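Long-range contacts in MSP-domain protein like family member (Caenorhabditis elegans, PDB 1ROW), which is a monomeric sperm-specific protein with a major sperm protein (MSP) domain, probably serving a structural role in nematode sperm: residues S37-E42 with K70-V75; F49-P54 with T86-A91. All coordinates share one frame; numbering follows the deposited sequence.

Interaction 1 (S37-E42 with K70-V75)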
loop_
_atom_site.group_PDB
_atom_site.type_symbol
_atom_site.label_atom_id
_atom_site.label_comp_id
_atom_site.label_asym_id
_atom_site.label_seq_id
_atom_site.Cartn_x
_atom_site.Cartn_y
_atom_site.Cartn_z
ATOM N N SER A 37 0.153 3.559 7.287
ATOM C CA SER A 37 1.201 2.824 7.985
ATOM C C SER A 37 1.037 2.956 9.495
ATOM O O SER A 37 0.676 4.021 9.992
ATOM C CB SER A 37 2.580 3.365 7.580
ATOM O OG SER A 37 3.600 2.869 8.435
ATOM N N SER A 38 1.307 1.878 10.223
ATOM C CA SER A 38 1.201 1.908 11.677
ATOM C C SER A 38 2.392 2.668 12.254
ATOM O O SER A 38 2.432 2.948 13.442
ATOM C CB SER A 38 1.201 0.487 12.248
ATOM O OG SER A 38 2.464 -0.138 12.045
ATOM N N ASN A 39 3.362 2.990 11.405
ATOM C CA ASN A 39 4.571 3.696 11.837
ATOM C C ASN A 39 4.959 4.751 10.798
ATOM O O ASN A 39 5.496 4.421 9.740
ATOM C CB ASN A 39 5.729 2.691 12.007
ATOM C CG ASN A 39 7.020 3.345 12.494
ATOM O OD1 ASN A 39 7.241 4.544 12.316
ATOM N ND2 ASN A 39 7.889 2.545 13.097
ATOM N N ASN A 40 4.685 6.015 11.105
ATOM C CA ASN A 40 5.011 7.111 10.203
ATOM C C ASN A 40 6.303 7.804 10.620
ATOM O O ASN A 40 6.646 8.872 10.105
ATOM C CB ASN A 40 3.861 8.118 10.167
ATOM C CG ASN A 40 2.616 7.546 9.522
ATOM O OD1 ASN A 40 2.646 7.124 8.370
ATOM N ND2 ASN A 40 1.516 7.526 10.264
ATOM N N ASN A 41 7.016 7.187 11.558
ATOM C CA ASN A 41 8.284 7.718 12.046
ATOM C C ASN A 41 9.464 7.214 11.206
ATOM O O ASN A 41 10.237 8.006 10.670
ATOM C CB ASN A 41 8.496 7.319 13.510
ATOM C CG ASN A 41 7.566 8.049 14.455
ATOM O OD1 ASN A 41 7.406 9.271 14.367
ATOM N ND2 ASN A 41 6.951 7.307 15.378
ATOM N N GLU A 42 9.598 5.894 11.094
ATOM C CA GLU A 42 10.690 5.300 10.330
ATOM C C GLU A 42 10.284 4.793 8.945
ATOM O O GLU A 42 11.057 4.089 8.294
ATOM C CB GLU A 42 11.318 4.136 11.109
ATOM C CG GLU A 42 12.053 4.513 12.391
ATOM C CD GLU A 42 11.146 4.566 13.611
ATOM O OE1 GLU A 42 10.304 3.655 13.773
ATOM O OE2 GLU A 42 11.287 5.512 14.415
ATOM N N LYS A 70 11.442 -3.423 14.954
ATOM C CA LYS A 70 10.072 -3.477 15.427
ATOM C C LYS A 70 9.164 -4.046 14.355
ATOM O O LYS A 70 9.498 -4.037 13.167
ATOM C CB LYS A 70 9.608 -2.060 15.793
ATOM C CG LYS A 70 8.174 -1.953 16.283
ATOM C CD LYS A 70 7.829 -0.513 16.641
ATOM C CE LYS A 70 6.413 -0.408 17.180
ATOM N NZ LYS A 70 6.135 0.932 17.765
ATOM N N GLU A 71 8.017 -4.551 14.787
ATOM C CA GLU A 71 7.039 -5.109 13.868
ATOM C C GLU A 71 5.969 -4.045 13.682
ATOM O O GLU A 71 5.464 -3.497 14.662
ATOM C CB GLU A 71 6.420 -6.382 14.449
ATOM C CG GLU A 71 7.407 -7.527 14.650
ATOM C CD GLU A 71 8.015 -8.022 13.343
ATOM O OE1 GLU A 71 7.252 -8.312 12.403
ATOM O OE2 GLU A 71 9.257 -8.128 13.258
ATOM N N ASP A 72 5.657 -3.735 12.426
ATOM C CA ASP A 72 4.649 -2.742 12.099
ATOM C C ASP A 72 3.721 -3.284 11.022
ATOM O O ASP A 72 3.869 -4.426 10.590
ATOM C CB ASP A 72 5.308 -1.440 11.636
ATOM C CG ASP A 72 5.776 -0.580 12.798
ATOM O OD1 ASP A 72 4.926 -0.234 13.643
ATOM O OD2 ASP A 72 6.979 -0.246 12.872
ATOM N N LYS A 73 2.760 -2.473 10.594
ATOM C CA LYS A 73 1.810 -2.913 9.580
ATOM C C LYS A 73 1.481 -1.841 8.566
ATOM O O LYS A 73 1.403 -0.654 8.893
ATOM C CB LYS A 73 0.494 -3.371 10.230
ATOM C CG LYS A 73 0.632 -4.534 11.203
ATOM C CD LYS A 73 -0.723 -4.965 11.743
ATOM C CE LYS A 73 -0.589 -6.197 12.627
ATOM N NZ LYS A 73 -1.920 -6.689 13.072
ATOM N N LEU A 74 1.289 -2.277 7.329
ATOM C CA LEU A 74 0.921 -1.385 6.248
ATOM C C LEU A 74 -0.483 -1.827 5.873
ATOM O O LEU A 74 -0.694 -2.959 5.442
ATOM C CB LEU A 74 1.868 -1.556 5.061
ATOM C CG LEU A 74 1.798 -0.481 3.976
ATOM C CD1 LEU A 74 2.221 0.868 4.560
ATOM C CD2 LEU A 74 2.706 -0.873 2.819
ATOM N N VAL A 75 -1.452 -0.944 6.068
ATOM C CA VAL A 75 -2.830 -1.275 5.754
ATOM C C VAL A 75 -3.265 -0.612 4.461
ATOM O O VAL A 75 -3.159 0.610 4.294
ATOM C CB VAL A 75 -3.779 -0.848 6.890
ATOM C CG1 VAL A 75 -5.209 -1.254 6.558
ATOM C CG2 VAL A 75 -3.335 -1.491 8.196
#
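Ser38 carries most of the hydrogen bonding between the loop 37-42 and the strand 70-75. Its backbone and its side chain both face Lys73. Ser38 N donates to Lys73 O at 2.9 Å. Lys73 N donates in return, not to a backbone oxygen but to Ser38 OG, at 2.8 Å. The hydroxyl reaches it because OG lies between the backbone N and the carbonyl carbon (chi1 67°). The side chain thus takes the place of a backbone acceptor where regular strand pairing stops.

Two further bonds hold the carboxylate of Asp72, one on each oxygen. Ser38 OG donates to Asp72 OD1 on its anti side, at 2.9 Å. Asn39 ND2 donates to Asp72 OD2 at 2.9 Å, coming from above the carboxylate plane. The amide and carboxylate planes stand 78° apart.

The buried amide of Asn39 is also held by its own loop, at both its nitrogen and its oxygen. ND2 also donates to Glu42 OE1 at 2.7 Å, and both acceptors lie close to the amide plane. OD1 accepts from Asn41 N and Glu42 N, closing an Asx turn within a wider Asx motif. These bonds should settle which way the amide is flipped. ND2 sits between two acidic groups, an arrangement likely to ease their mutual repulsion.

Apolar contact is slight: Ser37 CB meets Leu74 CD1 at 3.9 Å. Leu74 continues inward onto Ile45 and Ile62, while Asp72 touches Tyr43.

Ser37 and Leu74 form an antiparallel, non-hydrogen-bonded pair. Strand 31-37 ends here, while its neighbour 70-80 runs on and stays paired with strand 99-108. Both belong to the immunoglobulin-like beta sandwich of the MSP domain, with an Asx turn shaping the loop that leads to strand 43-52.

Interaction 2 (F49-P54 with T86-A91); sequences FGFVDP and TDAQAA
Phe49 and Phe51 meet the first turn of the short helix 88-92, which packs against strand 43-52 of the MSP beta sandwich. Glycine separates the two phenylalanines, and both grip the helix start.

Phe49 lies against Gln89. With CG anti to the carbonyl carbon (chi1 -71°), the ring is laid flat against the glutamine side chain. Gln89 CG stands over the ring centre in a CH-pi contact, 3.3 Å from the centroid. The amide follows over the same face, its plane tilted 14° from that of the ring, and Gln89 CD comes to 3.2 Å from Phe49 CE1. The extended glutamine chain lets it run across the ring. Phe49 CB also touches Ala88 CB. An alanine in place of Phe49 would probably leave the Gln89 side chain without its flat support and free to turn. Lys34 of strand 31-37 borders the same phenylalanine.

At Gly50 the backbone itself makes the contact. Ala88 CB packs close to the peptide, 3.3 Å from Gly50 O. Gly50 also pairs through its backbone with Phe33, and Ala88 reaches Val32, so the alanine methyl sits against two adjacent strands.

Phe51 completes the contact on the other side of Ala88 from Gln89. Its ring tip approaches the backbone at the helix start, near Asp87 C and Ala88 N. The Thr86-Asp87 peptide lies at the ring edge, with Thr86 O and Asp87 N in the ring plane. Asp87 holds the N-cap position. Ala85 also touches Phe51. Over one face of the ring stands Ala88 CB, its methyl carbon 3.9 Å from the Phe51 centroid and 13° off the ring normal.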
loop_
_atom_site.group_PDB
_atom_site.type_symbol
_atom_site.label_atom_id
_atom_site.label_comp_id
_atom_site.label_asym_id
_atom_site.label_seq_id
_atom_site.Cartn_x
_atom_site.Cartn_y
_atom_site.Cartn_z
ATOM N N PHE A 49 -1.894 7.052 -2.309
ATOM C CA PHE A 49 -3.162 6.908 -3.029
ATOM C C PHE A 49 -2.876 6.421 -4.441
ATOM O O PHE A 49 -1.810 6.694 -4.993
ATOM C CB PHE A 49 -3.907 8.239 -3.150
ATOM C CG PHE A 49 -4.486 8.744 -1.864
ATOM C CD1 PHE A 49 -3.736 9.547 -1.013
ATOM C CD2 PHE A 49 -5.797 8.437 -1.516
ATOM C CE1 PHE A 49 -4.287 10.044 0.170
ATOM C CE2 PHE A 49 -6.359 8.926 -0.334
ATOM C CZ PHE A 49 -5.601 9.732 0.508
ATOM N N GLY A 50 -3.833 5.717 -5.035
ATOM C CA GLY A 50 -3.629 5.246 -6.392
ATOM C C GLY A 50 -4.728 4.359 -6.934
ATOM O O GLY A 50 -5.720 4.091 -6.261
ATOM N N PHE A 51 -4.532 3.907 -8.168
ATOM C CA PHE A 51 -5.477 3.031 -8.851
ATOM C C PHE A 51 -4.755 1.755 -9.270
ATOM O O PHE A 51 -3.532 1.733 -9.382
ATOM C CB PHE A 51 -5.994 3.687 -10.137
ATOM C CG PHE A 51 -6.786 4.944 -9.920
ATOM C CD1 PHE A 51 -8.037 4.902 -9.314
ATOM C CD2 PHE A 51 -6.304 6.167 -10.378
ATOM C CE1 PHE A 51 -8.801 6.059 -9.169
ATOM C CE2 PHE A 51 -7.060 7.333 -10.240
ATOM C CZ PHE A 51 -8.310 7.277 -9.636
ATOM N N VAL A 52 -5.518 0.691 -9.489
ATOM C CA VAL A 52 -4.955 -0.557 -9.990
ATOM C C VAL A 52 -5.986 -1.027 -11.013
ATOM O O VAL A 52 -7.120 -1.341 -10.661
ATOM C CB VAL A 52 -4.777 -1.638 -8.904
ATOM C CG1 VAL A 52 -3.927 -2.771 -9.462
ATOM C CG2 VAL A 52 -4.122 -1.056 -7.656
ATOM N N ASP A 53 -5.594 -1.042 -12.282
ATOM C CA ASP A 53 -6.487 -1.445 -13.358
ATOM C C ASP A 53 -6.817 -2.933 -13.340
ATOM O O ASP A 53 -6.104 -3.730 -12.737
ATOM C CB ASP A 53 -5.861 -1.095 -14.713
ATOM C CG ASP A 53 -5.595 0.382 -14.868
ATOM O OD1 ASP A 53 -6.503 1.182 -14.563
ATOM O OD2 ASP A 53 -4.482 0.742 -15.302
ATOM N N PRO A 54 -7.922 -3.322 -13.992
ATOM C CA PRO A 54 -8.303 -4.736 -14.033
ATOM C C PRO A 54 -7.130 -5.498 -14.653
ATOM O O PRO A 54 -6.599 -5.083 -15.684
ATOM C CB PRO A 54 -9.530 -4.736 -14.946
ATOM C CG PRO A 54 -10.123 -3.389 -14.710
ATOM C CD PRO A 54 -8.921 -2.485 -14.678
ATOM N N THR A 86 -9.877 10.259 -12.157
ATOM C CA THR A 86 -8.543 10.395 -12.746
ATOM C C THR A 86 -7.471 10.475 -11.668
ATOM O O THR A 86 -6.286 10.295 -11.949
ATOM C CB THR A 86 -8.435 11.628 -13.658
ATOM O OG1 THR A 86 -9.008 12.765 -13.001
ATOM C CG2 THR A 86 -9.155 11.378 -14.968
ATOM N N ASP A 87 -7.878 10.768 -10.437
ATOM C CA ASP A 87 -6.928 10.787 -9.332
ATOM C C ASP A 87 -7.615 10.239 -8.087
ATOM O O ASP A 87 -8.607 10.791 -7.592
ATOM C CB ASP A 87 -6.354 12.184 -9.093
ATOM C CG ASP A 87 -7.349 13.132 -8.511
ATOM O OD1 ASP A 87 -8.416 13.312 -9.128
ATOM O OD2 ASP A 87 -7.055 13.701 -7.440
ATOM N N ALA A 88 -7.068 9.123 -7.617
ATOM C CA ALA A 88 -7.564 8.378 -6.467
ATOM C C ALA A 88 -7.848 9.153 -5.187
ATOM O O ALA A 88 -8.871 8.932 -4.543
ATOM C CB ALA A 88 -6.603 7.224 -6.163
ATOM N N GLN A 89 -6.951 10.049 -4.801
ATOM C CA GLN A 89 -7.165 10.788 -3.568
ATOM C C GLN A 89 -8.431 11.619 -3.653
ATOM O O GLN A 89 -9.228 11.651 -2.718
ATOM C CB GLN A 89 -5.966 11.681 -3.253
ATOM C CG GLN A 89 -5.992 12.220 -1.826
ATOM C CD GLN A 89 -4.680 12.853 -1.410
ATOM O OE1 GLN A 89 -4.513 13.261 -0.260
ATOM N NE2 GLN A 89 -3.742 12.941 -2.344
ATOM N N ALA A 90 -8.617 12.289 -4.781
ATOM C CA ALA A 90 -9.799 13.109 -4.982
ATOM C C ALA A 90 -11.041 12.229 -4.912
ATOM O O ALA A 90 -12.020 12.576 -4.251
ATOM C CB ALA A 90 -9.729 13.801 -6.329
ATOM N N ALA A 91 -10.990 11.083 -5.588
ATOM C CA ALA A 91 -12.117 10.162 -5.621
ATOM C C ALA A 91 -12.351 9.441 -4.295
ATOM O O ALA A 91 -13.496 9.172 -3.924
ATOM C CB ALA A 91 -11.920 9.144 -6.739
#

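Interactions 1 and 2 lie on opposite sides of the chain's centre, with their own centres about 23 Å apart and their nearest atoms about 9 Å apart. They do not touch. Along the chain their segments alternate: 37-42, 49-54, 70-75, then 86-91. Strand 43-52 begins just after the loop of interaction 1 and supplies the phenylalanines of interaction 2. Strand 70-80 carries the other half of interaction 1 and is followed by helix 88-92. Both contacts therefore reach the same sheet, where strand 31-37 lies between 43-52 and 70-80. One secures a loop by polar bonds, the other seats a helix by aromatic packing.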